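Local structure of protein disulfide isomerase (Pseudomonas aeruginosa, 4N30) at residues Arg107-Ala112 with Lys119-Ala124; Arg103-Leu108 with Asp126-Gln131; Gly113-Ala118 with Gln151-Lys156; Ser47-Ala52 with Arg75-Val80; Val187-Asp190 with Arg195-Lys198. The protein probably acts as a DsbA-type thiol-disulfide oxidoreductase of the thioredoxin family, helping to introduce or rearrange disulfide bonds in other proteins. One frame throughout, in Å; residues are numbered along the deposited sequence.

Contact 1 of 5, residues Arg107-Ala112 with Lys119-Ala124; sequences RLVECA and KAFWSA
V109 puts both of its methyl groups to work against the returning segment. CG1 lies 3.9 Å from CB of A124, while V109 CG2 approaches the F121 ring, 3.7 Å from its CE1. The backbone carbonyl of the same residue meets that ring too, V109 O coming within 3.3 Å of F121 CD1 from an oblique direction. F121 reaches this far because its CG is anti to its own backbone N (chi1 174°), which carries the ring along the flank of 107-112.

E110 starts out directed away from 119-124, but its chain folds over at chi2 (-64°) and brings the carboxylate back. OE2 sits at the rim of the F121 ring, near its plane and 3.6 Å from CE1, where the slightly positive ring hydrogens would probably suit an anion. That oxygen is buried, and it takes a hydrogen bond from H92 NE2.

The two segments belong to helix 99-131 and run nearly antiparallel; the axes of these short segments come within 7.9 Å. This makes a tight helical hairpin in the helical part that DsbA proteins add to the thioredoxin fold. C111 faces the far side, where it forms the disulfide with C157.

A112 brings the backbones together. Its CB meets CB of A124 at 3.8 Å, and its carbonyl oxygen faces the methyl of A120, with A112 O and A120 CB 3.3 Å apart. Here the CA atoms of A112 and F121 approach to 5.3 Å. Beyond the pair, F121 meets W90 edge-to-face.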
# COMPACT_ATOMS: atom_id res chain seq x y z
N ARG A 107 0.06 -3.89 -10.61
CA ARG A 107 1.09 -4.78 -11.15
C ARG A 107 2.37 -4.04 -11.42
O ARG A 107 3.47 -4.62 -11.16
CB ARG A 107 0.55 -5.45 -12.40
CG ARG A 107 -0.63 -6.42 -12.24
CD ARG A 107 -1.16 -7.03 -13.52
NE ARG A 107 -2.50 -7.48 -13.38
CZ ARG A 107 -3.58 -6.88 -13.94
NH1 ARG A 107 -3.47 -5.95 -14.89
NH2 ARG A 107 -4.74 -7.47 -13.70
N LEU A 108 2.35 -2.84 -11.90
CA LEU A 108 3.55 -2.06 -12.16
C LEU A 108 4.32 -1.87 -10.86
O LEU A 108 5.57 -2.07 -10.84
CB LEU A 108 3.25 -0.68 -12.72
CG LEU A 108 2.81 -0.70 -14.14
CD1 LEU A 108 2.39 0.72 -14.53
CD2 LEU A 108 3.91 -1.20 -15.05
N VAL A 109 3.64 -1.62 -9.73
CA VAL A 109 4.41 -1.31 -8.53
C VAL A 109 5.05 -2.65 -7.96
O VAL A 109 6.18 -2.65 -7.43
CB VAL A 109 3.70 -0.52 -7.42
CG1 VAL A 109 3.27 0.84 -7.94
CG2 VAL A 109 2.53 -1.29 -6.82
N GLU A 110 4.33 -3.78 -8.07
CA GLU A 110 4.95 -5.07 -7.67
C GLU A 110 6.17 -5.33 -8.55
O GLU A 110 7.23 -5.79 -8.03
CB GLU A 110 3.95 -6.21 -7.79
CG GLU A 110 2.76 -6.16 -6.82
CD GLU A 110 3.25 -6.29 -5.37
OE1 GLU A 110 4.23 -7.03 -5.12
OE2 GLU A 110 2.87 -5.50 -4.50
N CYS A 111 6.03 -5.08 -9.86
CA CYS A 111 7.17 -5.35 -10.77
C CYS A 111 8.28 -4.43 -10.47
O CYS A 111 9.48 -4.82 -10.68
CB CYS A 111 6.58 -5.27 -12.19
SG CYS A 111 5.54 -6.65 -12.59
N ALA A 112 8.06 -3.19 -10.01
CA ALA A 112 9.10 -2.31 -9.56
C ALA A 112 9.79 -2.84 -8.35
O ALA A 112 11.11 -2.73 -8.27
CB ALA A 112 8.53 -0.91 -9.30
N LYS A 119 12.67 0.67 -2.19
CA LYS A 119 12.90 1.98 -2.66
C LYS A 119 12.20 2.17 -4.03
O LYS A 119 11.48 3.15 -4.25
CB LYS A 119 14.44 2.26 -2.81
CG LYS A 119 14.80 3.61 -3.46
CD LYS A 119 14.58 4.77 -2.49
CE LYS A 119 14.65 6.15 -3.15
NZ LYS A 119 16.06 6.64 -3.21
N ALA A 120 12.32 1.17 -4.91
CA ALA A 120 11.65 1.25 -6.21
C ALA A 120 10.12 1.16 -6.07
O ALA A 120 9.42 1.85 -6.83
CB ALA A 120 12.16 0.16 -7.19
N PHE A 121 9.66 0.31 -5.19
CA PHE A 121 8.25 0.14 -4.99
C PHE A 121 7.60 1.46 -4.55
O PHE A 121 6.64 1.93 -5.20
CB PHE A 121 8.00 -0.95 -3.93
CG PHE A 121 6.56 -1.11 -3.54
CD1 PHE A 121 5.82 -2.05 -4.21
CD2 PHE A 121 5.95 -0.40 -2.52
CE1 PHE A 121 4.49 -2.31 -3.88
CE2 PHE A 121 4.62 -0.66 -2.18
CZ PHE A 121 3.89 -1.59 -2.89
N TRP A 122 8.15 2.12 -3.55
CA TRP A 122 7.54 3.35 -3.08
C TRP A 122 7.78 4.52 -4.00
O TRP A 122 6.88 5.34 -4.13
CB TRP A 122 8.02 3.64 -1.64
CG TRP A 122 7.46 2.67 -0.67
CD1 TRP A 122 8.10 1.56 -0.13
CD2 TRP A 122 6.15 2.67 -0.11
NE1 TRP A 122 7.25 0.85 0.69
CE2 TRP A 122 6.05 1.52 0.77
CE3 TRP A 122 5.00 3.53 -0.23
CZ2 TRP A 122 4.88 1.22 1.43
CZ3 TRP A 122 3.84 3.23 0.49
CH2 TRP A 122 3.79 2.06 1.31
N SER A 123 8.88 4.51 -4.73
CA SER A 123 9.07 5.50 -5.76
C SER A 123 8.08 5.32 -6.89
O SER A 123 7.58 6.33 -7.43
CB SER A 123 10.51 5.52 -6.30
OG SER A 123 11.37 6.00 -5.31
N ALA A 124 7.72 4.09 -7.22
CA ALA A 124 6.78 3.82 -8.34
C ALA A 124 5.40 4.26 -7.85
O ALA A 124 4.56 4.72 -8.67
CB ALA A 124 6.79 2.38 -8.76

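Contact 2 of 5, residues Arg103-Leu108 with Asp126-Gln131; sequences RHQARL and DAIFAQ
I128 and Q105 meet at a slant, the isoleucine coming in across the extended chain of the glutamine. Its two branches divide the work, and chi1 of -68° sends them to separate targets: CG2 to the glutamine side chain, the CG1-CD1 arm to the backbone behind it. I128 CG2 lies 3.8 Å from Q105 CG. The same methyl, I128 CG2, is 3.7 Å from the amide carbon Q105 CD, for the extended chain brings methylenes and amide group alike alongside it. The longer arm ends in I128 CD1, 3.8 Å from Q105 O and 4.2 Å from CB of L108.

No hydrogen bond joins 103-108 to 126-131; I128 offers only hydrocarbon, against the glutamine's methylenes and amide end and against a backbone carbonyl, and all the touching side chains are buried. The CA atoms of Q105 and I128 remain 7.2 Å apart. Both segments come from helix 99-131, near the open end of its hairpin in the helical part of this DsbA relative.

I128 also reaches L144 of the following loop, and its CD1 touches V109 CG1 at 3.5 Å. L108 also meets L154 and A158 of helix 151-160, while A106, which points away from 126-131, packs on I168 of helix 162-177 and on H92 of strand 86-92.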
# COMPACT_ATOMS: atom_id res chain seq x y z
N ARG A 103 -5.78 -1.83 -11.67
CA ARG A 103 -5.14 -3.20 -11.64
C ARG A 103 -3.75 -3.17 -12.31
O ARG A 103 -2.80 -3.76 -11.76
CB ARG A 103 -6.06 -4.20 -12.36
CG ARG A 103 -7.42 -4.28 -11.71
CD ARG A 103 -8.29 -5.39 -12.25
NE ARG A 103 -8.58 -5.25 -13.68
CZ ARG A 103 -9.74 -4.81 -14.19
NH1 ARG A 103 -10.77 -4.36 -13.43
NH2 ARG A 103 -9.87 -4.84 -15.53
N HIS A 104 -3.66 -2.54 -13.49
CA HIS A 104 -2.37 -2.51 -14.19
C HIS A 104 -1.37 -1.75 -13.31
O HIS A 104 -0.20 -2.17 -13.26
CB HIS A 104 -2.66 -1.63 -15.44
CG HIS A 104 -1.43 -1.31 -16.24
ND1 HIS A 104 -0.57 -2.30 -16.71
CD2 HIS A 104 -0.94 -0.10 -16.58
CE1 HIS A 104 0.42 -1.66 -17.38
NE2 HIS A 104 0.21 -0.32 -17.30
N GLN A 105 -1.79 -0.67 -12.62
CA GLN A 105 -0.86 0.09 -11.80
C GLN A 105 -0.42 -0.71 -10.58
O GLN A 105 0.78 -0.60 -10.18
CB GLN A 105 -1.50 1.42 -11.45
CG GLN A 105 -1.54 2.29 -12.72
CD GLN A 105 -2.59 3.41 -12.63
OE1 GLN A 105 -3.00 3.86 -11.50
NE2 GLN A 105 -3.02 3.87 -13.75
N ALA A 106 -1.29 -1.55 -9.99
CA ALA A 106 -0.88 -2.42 -8.92
C ALA A 106 0.25 -3.37 -9.42
O ALA A 106 1.21 -3.64 -8.71
CB ALA A 106 -2.10 -3.18 -8.38
N ARG A 107 0.06 -3.89 -10.61
CA ARG A 107 1.09 -4.78 -11.15
C ARG A 107 2.37 -4.04 -11.42
O ARG A 107 3.47 -4.62 -11.16
CB ARG A 107 0.55 -5.45 -12.40
CG ARG A 107 -0.63 -6.42 -12.24
CD ARG A 107 -1.16 -7.03 -13.52
NE ARG A 107 -2.50 -7.48 -13.38
CZ ARG A 107 -3.58 -6.88 -13.94
NH1 ARG A 107 -3.47 -5.95 -14.89
NH2 ARG A 107 -4.74 -7.47 -13.70
N LEU A 108 2.35 -2.84 -11.90
CA LEU A 108 3.55 -2.06 -12.16
C LEU A 108 4.32 -1.87 -10.86
O LEU A 108 5.57 -2.07 -10.84
CB LEU A 108 3.25 -0.68 -12.72
CG LEU A 108 2.81 -0.70 -14.14
CD1 LEU A 108 2.39 0.72 -14.53
CD2 LEU A 108 3.91 -1.20 -15.05
N ASP A 126 4.70 6.78 -5.85
CA ASP A 126 4.69 8.24 -6.05
C ASP A 126 4.58 8.61 -7.50
O ASP A 126 3.83 9.53 -7.90
CB ASP A 126 5.97 8.89 -5.47
CG ASP A 126 6.03 8.89 -3.96
OD1 ASP A 126 5.00 8.72 -3.35
OD2 ASP A 126 7.19 9.01 -3.45
N ALA A 127 5.36 7.94 -8.31
CA ALA A 127 5.36 8.30 -9.74
C ALA A 127 3.98 8.06 -10.34
O ALA A 127 3.52 8.86 -11.17
CB ALA A 127 6.40 7.44 -10.48
N ILE A 128 3.32 6.96 -10.00
CA ILE A 128 1.99 6.63 -10.54
C ILE A 128 1.00 7.63 -10.02
O ILE A 128 0.16 8.18 -10.80
CB ILE A 128 1.58 5.18 -10.26
CG1 ILE A 128 2.48 4.28 -11.06
CG2 ILE A 128 0.08 4.99 -10.61
CD1 ILE A 128 2.33 2.81 -10.63
N PHE A 129 1.06 7.99 -8.74
CA PHE A 129 0.11 9.00 -8.26
C PHE A 129 0.35 10.35 -8.97
O PHE A 129 -0.62 11.08 -9.21
CB PHE A 129 0.27 9.21 -6.71
CG PHE A 129 -0.51 8.25 -5.86
CD1 PHE A 129 -1.84 7.97 -6.13
CD2 PHE A 129 0.08 7.69 -4.74
CE1 PHE A 129 -2.57 7.08 -5.33
CE2 PHE A 129 -0.65 6.81 -3.92
CZ PHE A 129 -1.98 6.51 -4.25
N ALA A 130 1.58 10.67 -9.30
CA ALA A 130 1.84 11.96 -10.02
C ALA A 130 1.45 11.86 -11.45
O ALA A 130 0.96 12.87 -11.98
CB ALA A 130 3.36 12.25 -9.95
N GLN A 131 1.62 10.76 -12.12
CA GLN A 131 1.48 10.68 -13.57
C GLN A 131 0.11 10.24 -14.05
O GLN A 131 -0.22 10.55 -15.18
CB GLN A 131 2.59 9.74 -14.12
CG GLN A 131 4.00 10.35 -13.94
CD GLN A 131 5.04 9.44 -14.41
OE1 GLN A 131 4.86 8.68 -15.36
NE2 GLN A 131 6.17 9.52 -13.72

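Contact 3 of 5, residues Gly113-Ala118 with Gln151-Lys156; sequences GIQGGA and QARLEK
R153 and Q115 are both stretched out, and so they can lie along one another. The arginine runs straight from CG to NE, its CG anti to the backbone N (chi1 -179°), which throws the guanidinium toward 113-118. Q115 is extended beyond CG and travels the opposite way, from its own helix toward 151-156. The site is in the helical part of this DsbA-type thioredoxin fold, where the bend at the far end of the hairpin in helix 99-131 meets helix 151-160; the short segments are steeply inclined, at 110° between their directions.

The flat ends are stacked rather than paired by hydrogen bonds. Amide and guanidinium planes differ by only 8°, but the sliding overlap means that it is CG of Q115 that covers the centre of the guanidinium, 3.8 Å from R153 CZ. The amide carbon goes on along the arginine stem, with Q115 CD 4.0 Å from R153 CD. The end of the Q115 side chain closes on L154, whose side chain it crosses at about a right angle.

L154 meets that end and also carries its CD1 inward, 3.4 Å from A112 N, against C111 and L108. The backbone N of R153 donates to D150 OD2 at the start of the helix. I114 adds a looser touch, its CG2 4.2 Å from R153 NH2 at an oblique angle. Beside it, toward the solvent side, a water joins the two segments: it donates to I114 O at 2.7 Å and accepts from R153 NH2 at 3.0 Å.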
# COMPACT_ATOMS: atom_id res chain seq x y z
N GLY A 113 9.06 -3.39 -7.43
CA GLY A 113 9.65 -4.05 -6.27
C GLY A 113 10.62 -5.16 -6.66
O GLY A 113 11.64 -5.37 -6.00
N ILE A 114 10.25 -5.96 -7.65
CA ILE A 114 11.17 -7.01 -8.18
C ILE A 114 12.43 -6.35 -8.64
O ILE A 114 13.54 -6.96 -8.37
CB ILE A 114 10.46 -7.84 -9.25
CG1 ILE A 114 9.43 -8.74 -8.65
CG2 ILE A 114 11.53 -8.61 -10.14
CD1 ILE A 114 8.71 -9.58 -9.69
N GLN A 115 12.37 -5.28 -9.39
CA GLN A 115 13.60 -4.67 -9.92
C GLN A 115 14.40 -3.95 -8.89
O GLN A 115 15.68 -3.90 -8.96
CB GLN A 115 13.27 -3.53 -10.94
CG GLN A 115 12.79 -4.19 -12.21
CD GLN A 115 12.71 -3.21 -13.39
OE1 GLN A 115 11.81 -3.44 -14.29
NE2 GLN A 115 13.55 -2.24 -13.50
N GLY A 116 13.80 -3.35 -7.87
CA GLY A 116 14.50 -2.45 -7.07
C GLY A 116 14.09 -2.40 -5.60
O GLY A 116 14.47 -1.41 -4.91
N GLY A 117 13.37 -3.39 -5.16
CA GLY A 117 13.06 -3.45 -3.75
C GLY A 117 12.08 -2.41 -3.26
O GLY A 117 11.32 -1.78 -4.00
N ALA A 118 12.14 -2.11 -1.98
CA ALA A 118 11.26 -1.07 -1.39
C ALA A 118 11.47 0.24 -1.94
O ALA A 118 10.50 1.04 -2.11
CB ALA A 118 11.46 -1.05 0.15
N GLN A 151 12.23 0.03 -18.32
CA GLN A 151 10.78 0.16 -18.61
C GLN A 151 10.21 -1.00 -19.40
O GLN A 151 9.14 -1.48 -19.10
CB GLN A 151 10.51 1.45 -19.42
CG GLN A 151 11.22 2.71 -19.01
CD GLN A 151 10.41 3.51 -18.04
OE1 GLN A 151 9.68 2.92 -17.22
NE2 GLN A 151 10.47 4.85 -18.14
N ALA A 152 10.92 -1.48 -20.44
CA ALA A 152 10.38 -2.58 -21.17
C ALA A 152 10.23 -3.84 -20.29
O ALA A 152 9.26 -4.58 -20.42
CB ALA A 152 11.22 -2.94 -22.41
N ARG A 153 11.24 -4.01 -19.43
CA ARG A 153 11.21 -5.13 -18.45
C ARG A 153 9.97 -5.00 -17.50
O ARG A 153 9.25 -5.92 -17.24
CB ARG A 153 12.51 -5.10 -17.65
CG ARG A 153 12.56 -6.21 -16.65
CD ARG A 153 13.89 -6.13 -15.93
NE ARG A 153 13.85 -6.97 -14.72
CZ ARG A 153 14.79 -6.97 -13.77
NH1 ARG A 153 15.78 -6.12 -13.83
NH2 ARG A 153 14.66 -7.79 -12.75
N LEU A 154 9.81 -3.78 -17.02
CA LEU A 154 8.64 -3.44 -16.12
C LEU A 154 7.27 -3.82 -16.77
O LEU A 154 6.43 -4.48 -16.19
CB LEU A 154 8.79 -1.98 -15.75
CG LEU A 154 7.80 -1.66 -14.61
CD1 LEU A 154 8.35 -2.10 -13.25
CD2 LEU A 154 7.61 -0.11 -14.58
N GLU A 155 7.18 -3.39 -18.05
CA GLU A 155 5.92 -3.67 -18.73
C GLU A 155 5.68 -5.14 -18.97
O GLU A 155 4.58 -5.64 -18.90
CB GLU A 155 5.89 -2.92 -20.06
CG GLU A 155 5.87 -1.39 -19.89
CD GLU A 155 6.27 -0.59 -21.13
OE1 GLU A 155 6.28 -1.15 -22.26
OE2 GLU A 155 6.60 0.62 -20.97
N LYS A 156 6.76 -5.89 -19.32
CA LYS A 156 6.57 -7.29 -19.49
C LYS A 156 6.11 -7.97 -18.23
O LYS A 156 5.31 -8.89 -18.25
CB LYS A 156 7.86 -7.92 -20.08
CG LYS A 156 7.62 -9.38 -20.39
CD LYS A 156 8.86 -10.11 -20.90
CE LYS A 156 9.38 -9.50 -22.17
NZ LYS A 156 10.44 -10.38 -22.81
O HOH W 1 15.59 -7.94 -9.91

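Contact 4 of 5, residues Ser47-Ala52 with Arg75-Val80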
# COMPACT_ATOMS: atom_id res chain seq x y z
N SER A 47 7.13 -3.99 -0.04
CA SER A 47 5.91 -3.25 0.28
C SER A 47 5.93 -2.58 1.64
O SER A 47 4.88 -1.99 2.04
CB SER A 47 4.71 -4.22 0.14
OG SER A 47 4.84 -5.29 1.07
N LEU A 48 7.03 -2.63 2.36
CA LEU A 48 7.23 -2.13 3.75
C LEU A 48 7.88 -0.77 3.70
O LEU A 48 8.88 -0.60 2.99
CB LEU A 48 8.26 -3.00 4.51
CG LEU A 48 8.72 -2.46 5.89
CD1 LEU A 48 7.59 -2.39 6.89
CD2 LEU A 48 9.84 -3.34 6.41
N TYR A 49 7.35 0.22 4.45
CA TYR A 49 7.99 1.51 4.63
C TYR A 49 8.17 1.68 6.11
O TYR A 49 7.24 1.53 6.91
CB TYR A 49 7.07 2.60 4.06
CG TYR A 49 7.67 3.96 4.14
CD1 TYR A 49 8.66 4.38 3.22
CD2 TYR A 49 7.33 4.82 5.19
CE1 TYR A 49 9.26 5.64 3.39
CE2 TYR A 49 7.94 6.09 5.39
CZ TYR A 49 8.89 6.43 4.43
OH TYR A 49 9.52 7.65 4.54
N GLY A 50 9.41 2.04 6.53
CA GLY A 50 9.72 2.21 7.97
C GLY A 50 10.52 1.06 8.50
O GLY A 50 11.03 0.21 7.76
N ASP A 51 10.58 0.98 9.80
CA ASP A 51 11.48 0.02 10.44
C ASP A 51 10.87 -1.37 10.40
O ASP A 51 9.73 -1.55 10.85
CB ASP A 51 11.74 0.48 11.88
CG ASP A 51 12.72 -0.46 12.70
OD1 ASP A 51 13.10 -1.55 12.26
OD2 ASP A 51 13.05 -0.10 13.85
N ALA A 52 11.56 -2.37 9.91
CA ALA A 52 11.03 -3.70 9.86
C ALA A 52 10.66 -4.29 11.25
O ALA A 52 9.80 -5.17 11.32
CB ALA A 52 11.99 -4.68 9.12
N ARG A 75 1.16 11.62 3.38
CA ARG A 75 0.97 12.21 4.73
C ARG A 75 1.15 11.06 5.73
O ARG A 75 1.82 11.25 6.78
CB ARG A 75 -0.42 12.82 4.91
CG ARG A 75 -0.68 13.96 3.95
CD ARG A 75 -2.05 14.51 4.15
NE ARG A 75 -2.22 15.66 3.31
CZ ARG A 75 -3.33 16.37 3.31
NH1 ARG A 75 -4.34 16.07 4.15
NH2 ARG A 75 -3.41 17.40 2.48
N LEU A 76 0.68 9.87 5.42
CA LEU A 76 0.88 8.77 6.28
C LEU A 76 2.35 8.33 6.38
O LEU A 76 2.85 8.00 7.47
CB LEU A 76 0.03 7.61 5.78
CG LEU A 76 0.01 6.35 6.62
CD1 LEU A 76 -0.59 6.64 7.99
CD2 LEU A 76 -0.94 5.33 5.93
N LYS A 77 3.09 8.36 5.26
CA LYS A 77 4.51 8.06 5.29
C LYS A 77 5.25 9.11 6.21
O LYS A 77 6.14 8.69 6.95
CB LYS A 77 5.05 8.10 3.89
CG LYS A 77 4.57 6.91 3.01
CD LYS A 77 4.97 7.06 1.53
CE LYS A 77 6.45 6.91 1.41
NZ LYS A 77 6.91 7.37 0.08
N ARG A 78 4.87 10.37 6.13
CA ARG A 78 5.45 11.40 7.02
C ARG A 78 5.23 11.01 8.47
O ARG A 78 6.15 11.05 9.34
CB ARG A 78 4.76 12.72 6.69
CG ARG A 78 5.57 13.93 7.13
CD ARG A 78 5.10 15.29 6.64
NE ARG A 78 4.59 16.03 7.79
CZ ARG A 78 5.06 15.87 9.02
NH1 ARG A 78 6.09 15.05 9.21
NH2 ARG A 78 4.54 16.53 10.05
N TRP A 79 4.00 10.63 8.78
CA TRP A 79 3.69 10.26 10.14
C TRP A 79 4.57 9.09 10.57
O TRP A 79 5.09 9.06 11.72
CB TRP A 79 2.17 10.06 10.31
CG TRP A 79 1.78 9.87 11.74
CD1 TRP A 79 1.29 10.89 12.57
CD2 TRP A 79 1.67 8.65 12.51
NE1 TRP A 79 0.96 10.32 13.77
CE2 TRP A 79 1.20 9.01 13.82
CE3 TRP A 79 1.99 7.32 12.27
CZ2 TRP A 79 1.01 8.11 14.84
CZ3 TRP A 79 1.80 6.38 13.29
CH2 TRP A 79 1.34 6.76 14.55
N VAL A 80 4.74 8.10 9.72
CA VAL A 80 5.57 6.96 10.08
C VAL A 80 7.03 7.39 10.27
O VAL A 80 7.69 6.93 11.21
CB VAL A 80 5.39 5.90 8.96
CG1 VAL A 80 6.57 4.93 9.03
CG2 VAL A 80 4.06 5.17 9.09
O HOH W 2 9.21 9.10 1.97
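This is a strand-to-helix contact at an edge of the sheet, an aromatic ring laid against the stem of a lysine. Y49, in the short outermost strand 48-49, meets K77 and V80 on helix 67-81, which packs over the sheet.

K77 crosses the tyrosine at about a right angle. Its chain bends at chi3 (69°), and that brings CE over one face of the ring, 3.8 Å from the centroid of Y49 in a CH-pi contact. The ammonium group goes on past the middle: K77 NZ is 4.9 Å from the same centroid and 30° off the normal, an off-centre cation-pi interaction. Nearer the helix backbone, Y49 CE2 touches K77 O at 3.5 Å. V80 slides past the ring in the opposite direction and sets CG1 3.9 Å from Y49 CD2, and the same methyl meets G50 CA at 4.3 Å. G50 has a positive phi (104°), a conformation that calls for glycine.

The tyrosine hydroxyl is hydrogen-bonded to D81 OD1. A water also donates to Y49 OH at 3.0 Å and accepts a weak bond from K77 NZ. W122 meets the ring edge-to-face and ties this edge to the helical part.

Helix packing on the central sheet is characteristic of the thioredoxin fold; the start of helix 67-81 carries a CxxC pattern, probably the redox site of this DsbA-type protein.

Contact 5 of 5, residues Val187-Asp190 with Arg195-Lys198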
# COMPACT_ATOMS: atom_id res chain seq x y z
N VAL A 187 -5.68 -1.37 8.46
CA VAL A 187 -5.73 -2.43 9.50
C VAL A 187 -4.43 -2.22 10.27
O VAL A 187 -3.36 -2.50 9.71
CB VAL A 187 -5.87 -3.84 8.91
CG1 VAL A 187 -5.76 -4.86 10.09
CG2 VAL A 187 -7.20 -4.02 8.20
N ILE A 188 -4.55 -1.82 11.55
CA ILE A 188 -3.33 -1.56 12.34
C ILE A 188 -3.16 -2.78 13.23
O ILE A 188 -4.05 -3.11 13.98
CB ILE A 188 -3.47 -0.31 13.18
CG1 ILE A 188 -3.83 0.91 12.30
CG2 ILE A 188 -2.16 -0.12 14.00
CD1 ILE A 188 -3.94 2.24 13.05
N ARG A 189 -2.02 -3.47 13.10
CA ARG A 189 -1.73 -4.69 13.84
C ARG A 189 -0.67 -4.35 14.88
O ARG A 189 0.37 -3.73 14.61
CB ARG A 189 -1.25 -5.73 12.87
CG ARG A 189 -0.90 -7.05 13.62
CD ARG A 189 -0.77 -8.22 12.70
NE ARG A 189 -1.93 -8.28 11.81
CZ ARG A 189 -3.17 -8.68 12.10
NH1 ARG A 189 -3.50 -9.13 13.31
NH2 ARG A 189 -4.11 -8.65 11.12
N ASP A 190 -0.84 -4.89 16.11
CA ASP A 190 0.23 -4.92 17.10
C ASP A 190 1.02 -6.23 16.96
O ASP A 190 0.47 -7.31 17.08
CB ASP A 190 -0.47 -4.88 18.49
CG ASP A 190 0.48 -4.78 19.63
OD1 ASP A 190 1.64 -5.31 19.51
OD2 ASP A 190 0.18 -4.13 20.62
N ARG A 195 -3.09 -8.49 18.00
CA ARG A 195 -4.38 -7.86 17.92
C ARG A 195 -4.32 -6.82 16.76
O ARG A 195 -3.28 -6.18 16.49
CB ARG A 195 -4.57 -7.15 19.26
CG ARG A 195 -5.95 -6.60 19.53
CD ARG A 195 -6.04 -5.96 20.88
NE ARG A 195 -7.40 -5.64 21.20
CZ ARG A 195 -7.67 -4.95 22.29
NH1 ARG A 195 -6.71 -4.58 23.17
NH2 ARG A 195 -8.98 -4.77 22.58
N SER A 196 -5.49 -6.60 16.16
CA SER A 196 -5.59 -5.56 15.10
C SER A 196 -6.88 -4.81 15.18
O SER A 196 -7.81 -5.21 15.87
CB SER A 196 -5.46 -6.19 13.74
OG SER A 196 -6.55 -7.03 13.42
N VAL A 197 -6.90 -3.65 14.54
CA VAL A 197 -8.09 -2.84 14.48
C VAL A 197 -8.19 -2.22 13.09
O VAL A 197 -7.20 -1.77 12.50
CB VAL A 197 -8.07 -1.79 15.59
CG1 VAL A 197 -6.93 -0.77 15.49
CG2 VAL A 197 -9.35 -0.96 15.62
N LYS A 198 -9.40 -2.10 12.57
CA LYS A 198 -9.64 -1.55 11.23
C LYS A 198 -10.17 -0.14 11.37
O LYS A 198 -11.08 0.20 12.23
CB LYS A 198 -10.64 -2.46 10.55
CG LYS A 198 -10.88 -1.97 9.14
CD LYS A 198 -12.13 -2.52 8.46
CE LYS A 198 -12.29 -4.01 8.51
NZ LYS A 198 -13.76 -4.46 8.41
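R195 O receives two groups from the facing strand. D190 N donates to it at 2.8 Å, nearly straight at the hydrogen (169°), and the R189 CA hydrogen leans on the same oxygen, with R189 CA and R195 O 3.4 Å apart. One step back, I188 and V197 form the hydrogen-bonded pair: I188 N gives to V197 O at 2.8 Å, and V197 N returns a more bent bond to I188 O at 3.0 Å. That second oxygen also takes a CH contact from S196 CA.

The chain turns back between the segments to make an antiparallel beta hairpin of strands 185-190 and 196-200. Strand 196-200 is an outermost strand of the thioredoxin-fold sheet, and strand 185-190 is joined on its inner side to strand 56-62 by backbone bonds of V187 with N59 and R189 with T57.

V187, R189 and S196 share one face. R189 starts with CG anti to its backbone N, then bends at chi3 (-49°), which folds its guanidinium back over the serine; S196 CB lies over one face of the group, 3.6 Å from NH1. That nitrogen also makes a weak bond to G194 O. V187 CG1 packs on S196 CB at 3.9 Å from the other direction along the strand.

I188 and V197 point to the opposite face, where CB of I188 and CG1 of V197 are 4.2 Å apart and L215 of helix 205-216 covers both. The D190 carboxylate is held in a salt bridge to R55 through OD2, while OD1 accepts from Q192 N.

In the fold
Contacts 1 and 2 are the buried ones, and both close the same hairpin in helix 99-131: apolar groups dominate, with the F121 ring in contact 1 and a glutamine side chain in contact 2, and V109 and I128 join them. Contact 3 adds helix 151-160 at the bend of that hairpin; L154 reaches back into contact 1, but toward solvent the chemistry becomes stacked polar groups and a water. Contact 4, partly buried, joins the edge strand to helix 67-81, and W122 of segment 119-124 meets its Y49, linking the two regions. Contact 5 lies on the other side of the chain's centre from the first three. It shares the sheet with contact 4 without touching it, and relies on backbone hydrogen bonds.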